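Local coordinates for probable cobalt-precorrin-6B C(15)-methyltransferase (decarboxylating) (Methanothermobacter thermautotrophicus, PDB 1L3I), which is a methyltransferase that probably transfers a methyl group from S-adenosyl-L-methionine to C-15 of cobalt-precorrin-6B, with decarboxylation at C-12, during cobalamin biosynthesis, at the interface of chains A and B and the interface of chains A and C. Coordinates in Å, arbitrary orientation; residue numbers count along the deposited sequence, not the author numbering. Chains: chain A/B/C, Precorrin-6y methyltransferase/putative decarboxylase.

Contact 1: the interface of chains A and B. Residues chain A 135-138; chain B 167, 170-172.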
loop_
_atom_site.group_PDB
_atom_site.type_symbol
_atom_site.label_atom_id
_atom_site.label_comp_id
_atom_site.label_asym_id
_atom_site.label_seq_id
_atom_site.Cartn_x
_atom_site.Cartn_y
_atom_site.Cartn_z
ATOM N N ILE A 135 -6.828 -13.656 -2.164
ATOM C CA ILE A 135 -5.812 -13.316 -1.162
ATOM C C ILE A 135 -4.526 -14.102 -1.446
ATOM O O ILE A 135 -3.447 -13.724 -0.991
ATOM C CB ILE A 135 -6.282 -13.570 0.282
ATOM C CG1 ILE A 135 -6.671 -15.035 0.472
ATOM C CG2 ILE A 135 -7.425 -12.636 0.633
ATOM C CD1 ILE A 135 -6.992 -15.365 1.899
ATOM N N LEU A 136 -4.647 -15.205 -2.190
ATOM C CA LEU A 136 -3.490 -16.008 -2.565
ATOM C C LEU A 136 -2.946 -15.513 -3.898
ATOM O O LEU A 136 -3.692 -15.287 -4.842
ATOM C CB LEU A 136 -3.853 -17.481 -2.711
ATOM C CG LEU A 136 -4.356 -18.217 -1.464
ATOM C CD1 LEU A 136 -4.557 -19.677 -1.806
ATOM C CD2 LEU A 136 -3.378 -18.057 -0.322
ATOM N N LEU A 137 -1.632 -15.380 -3.971
ATOM C CA LEU A 137 -0.972 -14.931 -5.188
ATOM C C LEU A 137 -1.358 -15.816 -6.396
ATOM O O LEU A 137 -1.610 -15.318 -7.494
ATOM C CB LEU A 137 0.553 -14.953 -4.975
ATOM C CG LEU A 137 1.505 -14.894 -6.172
ATOM C CD1 LEU A 137 1.302 -13.623 -7.008
ATOM C CD2 LEU A 137 2.922 -14.982 -5.655
ATOM N N GLU A 138 -1.455 -17.114 -6.159
ATOM C CA GLU A 138 -1.780 -18.069 -7.200
ATOM C C GLU A 138 -3.174 -17.832 -7.743
ATOM O O GLU A 138 -3.393 -17.861 -8.956
ATOM C CB GLU A 138 -1.660 -19.490 -6.676
ATOM C CG GLU A 138 -0.251 -19.875 -6.211
ATOM C CD GLU A 138 0.112 -19.336 -4.827
ATOM O OE1 GLU A 138 -0.754 -18.794 -4.116
ATOM O OE2 GLU A 138 1.282 -19.474 -4.436
ATOM N N LEU B 167 -0.135 -20.682 2.948
ATOM C CA LEU B 167 -1.501 -20.862 3.441
ATOM C C LEU B 167 -2.319 -21.582 2.375
ATOM O O LEU B 167 -2.494 -21.046 1.273
ATOM C CB LEU B 167 -2.166 -19.510 3.730
ATOM C CG LEU B 167 -3.701 -19.588 3.889
ATOM C CD1 LEU B 167 -4.041 -20.091 5.302
ATOM C CD2 LEU B 167 -4.377 -18.240 3.588
ATOM N N GLY B 170 -0.961 -22.483 -0.966
ATOM C CA GLY B 170 -0.804 -21.280 -1.767
ATOM C C GLY B 170 -0.001 -20.225 -0.998
ATOM O O GLY B 170 0.436 -20.485 0.130
ATOM N N THR B 171 0.183 -19.036 -1.578
ATOM C CA THR B 171 0.949 -17.964 -0.932
ATOM C C THR B 171 0.125 -16.733 -0.620
ATOM O O THR B 171 -0.228 -15.984 -1.531
ATOM C CB THR B 171 2.125 -17.510 -1.819
ATOM O OG1 THR B 171 2.844 -18.663 -2.273
ATOM C CG2 THR B 171 3.078 -16.574 -1.047
HETATM N N MSE B 172 -0.161 -16.495 0.653
HETATM C CA MSE B 172 -0.936 -15.323 1.024
HETATM C C MSE B 172 -0.037 -14.141 1.339
HETATM O O MSE B 172 1.086 -14.320 1.827
HETATM C CB MSE B 172 -1.873 -15.625 2.180
HETATM C CG MSE B 172 -1.353 -15.368 3.554
HETATM SE SE MSE B 172 -2.940 -15.195 4.778
HETATM C CE MSE B 172 -3.995 -13.996 3.619
#
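A:Glu138 grips B:Thr171 with both carboxylate oxygens, a two-pronged polar link of this contact in the homotetramer, where the start of helix 137-149 meets strand 170-175 of the neighbouring subunit. The backbone N of B:Thr171 gives a nearly straight bond (171° at H) to A:Glu138 OE1 at 2.7 Å, reaching the syn side but somewhat out of the carboxylate plane. The hydroxyl OG1 of B:Thr171 donates to A:Glu138 OE2 at 2.8 Å, using that oxygen's syn lone pair. This hold works because the threonine hydroxyl sits beside its own backbone N (chi1 -49°), while the glutamate chain bends at chi2 (79°) and the two side chains cross at about a right angle. Bonds at both oxygens should restrain the carboxylate from turning.

Backbone pairing adds to this: A:Leu137 N donates to B:Thr171 O at 2.9 Å, next to an antiparallel bridge between A:Leu136 and B:Met172.

Apolar packing flanks the polar row. The CD2 branch of A:Leu136 reaches B:Met172 CB at 3.8 Å and also B:Leu167 CD2, while its CD1 branch lies near B:Gly170 CA. At the far end the selenomethionine B:Met172 bends at chi3, and its terminal methyl CE meets A:Ile135 CD1 at 3.7 Å.

Contact 2: the interface of chains A and C. Residues chain A 19-20, 23, 161, 163; chain C 24, 157, 159.
Helix 19-29 of the Rossmann-fold methyltransferase subunit meets its counterpart in chain C here through A:Glu20, A:Cys23 and C:Leu24, alongside a beta pairing between strand 155-167 of chain A and strand 154-165 of chain C. C:Leu24 is the apolar knob between the helices. With CG trans to the backbone N (chi1 -176°), it pushes both methyls towards chain A: CD2 lies 3.8 Å from A:Glu20 CG, and CD1 also touches that methylene and, at 4.1 Å, the SE of selenomethionine A:Met19. The thiol sulfur SG of A:Cys23 rests against the backbone of C:Leu24, 3.8 Å from its CA.

A:Glu20 thus packs through its aliphatic stem. A bend at chi2 (82°) swings the carboxylate away from the leucine and towards the strands, where C:Thr157 approaches from the opposite direction. Water 1 joins the two, 2.9 Å from A:Glu20 OE2 and 2.7 Å from the hydroxyl OG1 of C:Thr157.

Between the strands, antiparallel bridges pair A:Ile161 with C:Leu159 and the poorly ordered A:Arg163 with C:Thr157. A:Ile161 lies side by side with both C:Leu159 and C:Thr157 and points the same way, its CG2 branch 3.7 Å from C:Thr157 CG2 and its CG1 branch 3.8 Å from C:Leu159 CD2.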
loop_
_atom_site.group_PDB
_atom_site.type_symbol
_atom_site.label_atom_id
_atom_site.label_comp_id
_atom_site.label_asym_id
_atom_site.label_seq_id
_atom_site.Cartn_x
_atom_site.Cartn_y
_atom_site.Cartn_z
HETATM N N MSE A 19 -14.752 -4.618 5.136
HETATM C CA MSE A 19 -15.833 -3.730 4.698
HETATM C C MSE A 19 -15.498 -2.944 3.434
HETATM O O MSE A 19 -16.290 -2.918 2.511
HETATM C CB MSE A 19 -16.235 -2.761 5.822
HETATM C CG MSE A 19 -17.450 -1.876 5.520
HETATM SE SE MSE A 19 -17.011 -0.199 4.595
HETATM C CE MSE A 19 -17.944 -0.341 3.011
ATOM N N GLU A 20 -14.304 -2.362 3.378
ATOM C CA GLU A 20 -13.914 -1.569 2.218
ATOM C C GLU A 20 -13.849 -2.435 0.971
ATOM O O GLU A 20 -14.117 -1.960 -0.120
ATOM C CB GLU A 20 -12.575 -0.856 2.462
ATOM C CG GLU A 20 -12.535 0.067 3.692
ATOM C CD GLU A 20 -12.281 -0.659 5.028
ATOM O OE1 GLU A 20 -12.038 -1.885 5.061
ATOM O OE2 GLU A 20 -12.294 0.020 6.059
ATOM N N CYS A 23 -17.450 -3.258 0.015
ATOM C CA CYS A 23 -18.011 -2.052 -0.572
ATOM C C CYS A 23 -17.704 -2.039 -2.064
ATOM O O CYS A 23 -18.604 -1.864 -2.889
ATOM C CB CYS A 23 -17.392 -0.833 0.109
ATOM S SG CYS A 23 -17.937 0.785 -0.472
ATOM N N ILE A 161 -5.519 -1.491 2.424
ATOM C CA ILE A 161 -6.262 -0.628 3.342
ATOM C C ILE A 161 -5.606 -0.502 4.700
ATOM O O ILE A 161 -5.122 -1.482 5.258
ATOM C CB ILE A 161 -7.686 -1.167 3.559
ATOM C CG1 ILE A 161 -8.372 -1.359 2.220
ATOM C CG2 ILE A 161 -8.479 -0.221 4.441
ATOM C CD1 ILE A 161 -9.341 -2.522 2.231
ATOM N N ARG A 163 -6.360 1.467 8.527
ATOM C CA ARG A 163 -7.349 2.156 9.340
ATOM C C ARG A 163 -6.667 2.672 10.598
ATOM O O ARG A 163 -5.772 2.010 11.130
ATOM C CB ARG A 163 -8.497 1.211 9.700
ATOM C CG ARG A 163 -9.253 0.691 8.492
ATOM C CD ARG A 163 -10.476 -0.111 8.906
ATOM N NE ARG A 163 -10.128 -1.199 9.812
ATOM C CZ ARG A 163 -11.000 -1.855 10.573
ATOM N NH1 ARG A 163 -12.296 -1.535 10.548
ATOM N NH2 ARG A 163 -10.605 -2.928 11.248
ATOM N N LEU C 24 -16.099 3.995 -1.643
ATOM C CA LEU C 24 -16.008 3.990 -0.191
ATOM C C LEU C 24 -16.670 5.247 0.392
ATOM O O LEU C 24 -17.311 5.182 1.444
ATOM C CB LEU C 24 -14.544 3.876 0.261
ATOM C CG LEU C 24 -14.280 3.757 1.774
ATOM C CD1 LEU C 24 -15.158 2.655 2.383
ATOM C CD2 LEU C 24 -12.814 3.492 2.020
ATOM N N THR C 157 -9.283 6.220 7.207
ATOM C CA THR C 157 -8.944 5.042 6.435
ATOM C C THR C 157 -8.152 5.517 5.248
ATOM O O THR C 157 -8.558 6.463 4.565
ATOM C CB THR C 157 -10.168 4.365 5.900
ATOM O OG1 THR C 157 -11.000 3.988 6.992
ATOM C CG2 THR C 157 -9.779 3.158 5.075
ATOM N N LEU C 159 -6.409 4.513 1.622
ATOM C CA LEU C 159 -6.484 3.495 0.583
ATOM C C LEU C 159 -5.337 3.602 -0.405
ATOM O O LEU C 159 -5.076 4.690 -0.942
ATOM C CB LEU C 159 -7.805 3.638 -0.197
ATOM C CG LEU C 159 -9.175 3.484 0.458
ATOM C CD1 LEU C 159 -10.268 3.720 -0.570
ATOM C CD2 LEU C 159 -9.306 2.091 1.045
HETATM O O HOH W 1 -13.224 2.790 6.132
#

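Contact 3: the interface of chains A and C. Residues chain A 156-158; chain C 20, 161-164.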
loop_
_atom_site.group_PDB
_atom_site.type_symbol
_atom_site.label_atom_id
_atom_site.label_comp_id
_atom_site.label_asym_id
_atom_site.label_seq_id
_atom_site.Cartn_x
_atom_site.Cartn_y
_atom_site.Cartn_z
ATOM N N ILE A 156 -8.174 -6.438 -12.808
ATOM C CA ILE A 156 -7.711 -6.745 -11.450
ATOM C C ILE A 156 -7.447 -5.466 -10.669
ATOM O O ILE A 156 -6.826 -4.542 -11.191
ATOM C CB ILE A 156 -6.416 -7.655 -11.423
ATOM C CG1 ILE A 156 -6.010 -7.957 -9.969
ATOM C CG2 ILE A 156 -5.268 -6.982 -12.166
ATOM C CD1 ILE A 156 -4.952 -8.993 -9.796
ATOM N N THR A 157 -7.965 -5.385 -9.452
ATOM C CA THR A 157 -7.730 -4.243 -8.580
ATOM C C THR A 157 -7.228 -4.759 -7.247
ATOM O O THR A 157 -7.829 -5.661 -6.667
ATOM C CB THR A 157 -8.992 -3.448 -8.338
ATOM O OG1 THR A 157 -9.431 -2.903 -9.574
ATOM C CG2 THR A 157 -8.755 -2.328 -7.356
ATOM N N GLU A 158 -6.108 -4.222 -6.776
ATOM C CA GLU A 158 -5.547 -4.636 -5.501
ATOM C C GLU A 158 -5.695 -3.519 -4.481
ATOM O O GLU A 158 -5.211 -2.406 -4.699
ATOM C CB GLU A 158 -4.083 -4.980 -5.651
ATOM C CG GLU A 158 -3.519 -5.569 -4.385
ATOM C CD GLU A 158 -2.909 -6.929 -4.587
ATOM O OE1 GLU A 158 -3.003 -7.495 -5.703
ATOM O OE2 GLU A 158 -2.314 -7.427 -3.613
ATOM N N GLU C 20 -12.731 3.672 -6.781
ATOM C CA GLU C 20 -12.698 2.874 -5.561
ATOM C C GLU C 20 -12.844 3.770 -4.325
ATOM O O GLU C 20 -13.425 3.348 -3.329
ATOM C CB GLU C 20 -11.399 2.040 -5.500
ATOM C CG GLU C 20 -11.167 1.089 -6.673
ATOM C CD GLU C 20 -10.566 1.745 -7.920
ATOM O OE1 GLU C 20 -10.212 2.945 -7.888
ATOM O OE2 GLU C 20 -10.410 1.052 -8.934
ATOM N N ILE C 161 -4.508 1.949 -3.843
ATOM C CA ILE C 161 -5.097 1.157 -4.910
ATOM C C ILE C 161 -4.157 0.923 -6.075
ATOM O O ILE C 161 -3.411 1.822 -6.499
ATOM C CB ILE C 161 -6.369 1.848 -5.448
ATOM C CG1 ILE C 161 -7.322 2.136 -4.290
ATOM C CG2 ILE C 161 -7.056 0.976 -6.506
ATOM C CD1 ILE C 161 -8.143 3.382 -4.509
ATOM N N ALA C 162 -4.197 -0.301 -6.587
ATOM C CA ALA C 162 -3.392 -0.676 -7.730
ATOM C C ALA C 162 -4.345 -1.392 -8.687
ATOM O O ALA C 162 -5.180 -2.195 -8.270
ATOM C CB ALA C 162 -2.254 -1.590 -7.299
ATOM N N ARG C 163 -4.277 -1.007 -9.953
ATOM C CA ARG C 163 -5.098 -1.596 -11.001
ATOM C C ARG C 163 -4.214 -2.204 -12.099
ATOM O O ARG C 163 -3.126 -1.686 -12.413
ATOM C CB ARG C 163 -6.035 -0.543 -11.600
ATOM C CG ARG C 163 -7.002 0.041 -10.594
ATOM C CD ARG C 163 -8.000 0.925 -11.269
ATOM N NE ARG C 163 -7.332 1.940 -12.084
ATOM C CZ ARG C 163 -7.926 2.666 -13.037
ATOM N NH1 ARG C 163 -9.215 2.476 -13.316
ATOM N NH2 ARG C 163 -7.264 3.668 -13.616
ATOM N N GLY C 164 -4.683 -3.311 -12.662
ATOM C CA GLY C 164 -3.951 -3.973 -13.717
ATOM C C GLY C 164 -4.000 -3.218 -15.033
ATOM O O GLY C 164 -5.075 -2.844 -15.502
HETATM O O HOH W 2 -11.597 -1.535 -9.342
HETATM O O HOH W 3 -7.324 -4.015 -14.138
#
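Peptide groups of A:Ile156 to A:Glu158 run antiparallel to those of C:Ala162 to C:Gly164, their N-H and C=O edges meeting between the strands. Side chains stand on the two faces of this ribbon: A:Thr157 with C:Ile161 and the poorly ordered C:Arg163 on one, A:Ile156, A:Glu158 and C:Ala162 on the other. Over the threonine face comes the carboxylate of C:Glu20 from the opposite direction. Water 2 links the two, 2.6 Å from the hydroxyl OG1 of A:Thr157 and 2.9 Å from C:Glu20 OE2. With OG1 beside the backbone N (chi1 -64°), the threonine methyl CG2 falls trans to that N and packs alongside C:Ile161 CG2 at 3.8 Å. An alanine at A:Thr157 is likely to leave water 2 and C:Glu20 without their hydroxyl link and to open a gap beside the C:Ile161 methyl.

Along the ribbon, A:Glu158 N donates to C:Ala162 O at 2.7 Å, tilted 16° from the carbonyl plane. C:Ala162 N returns a bond to A:Glu158 O at 3.0 Å, lying in the carbonyl plane. C:Gly164 N donates to A:Ile156 O at 2.9 Å. Water 3 extends the ladder, joining A:Ile156 N and O to C:Gly164 O. On the second face A:Ile156 CG2 presses on C:Gly164 CA at 3.6 Å, and A:Glu158 CB lies near C:Ala162 CB. The site joins strand 155-167 of chain A to strand 154-165 of chain C, continuing the sheet from one subunit into the next.

Contacts 2 and 3 lie on the same A-C interface, their C-alpha centres about 13 Å apart, and partly mirror each other across its two-fold: the Glu20, Thr157, Ile161 and Arg163 positions recur in both with the chains exchanged. Contact 1, on the A-B interface, is by C-alpha centres about 21 Å from contact 2 and about 17 Å from contact 3. Strand 155-167 of chain A serves contacts 2 and 3, and the chain B copy of this strand, 154-167, ends in B:Leu167 at contact 1. One long strand therefore serves two neighbours, which fits the homotetramer and probably builds the intersubunit beta barrel at its centre.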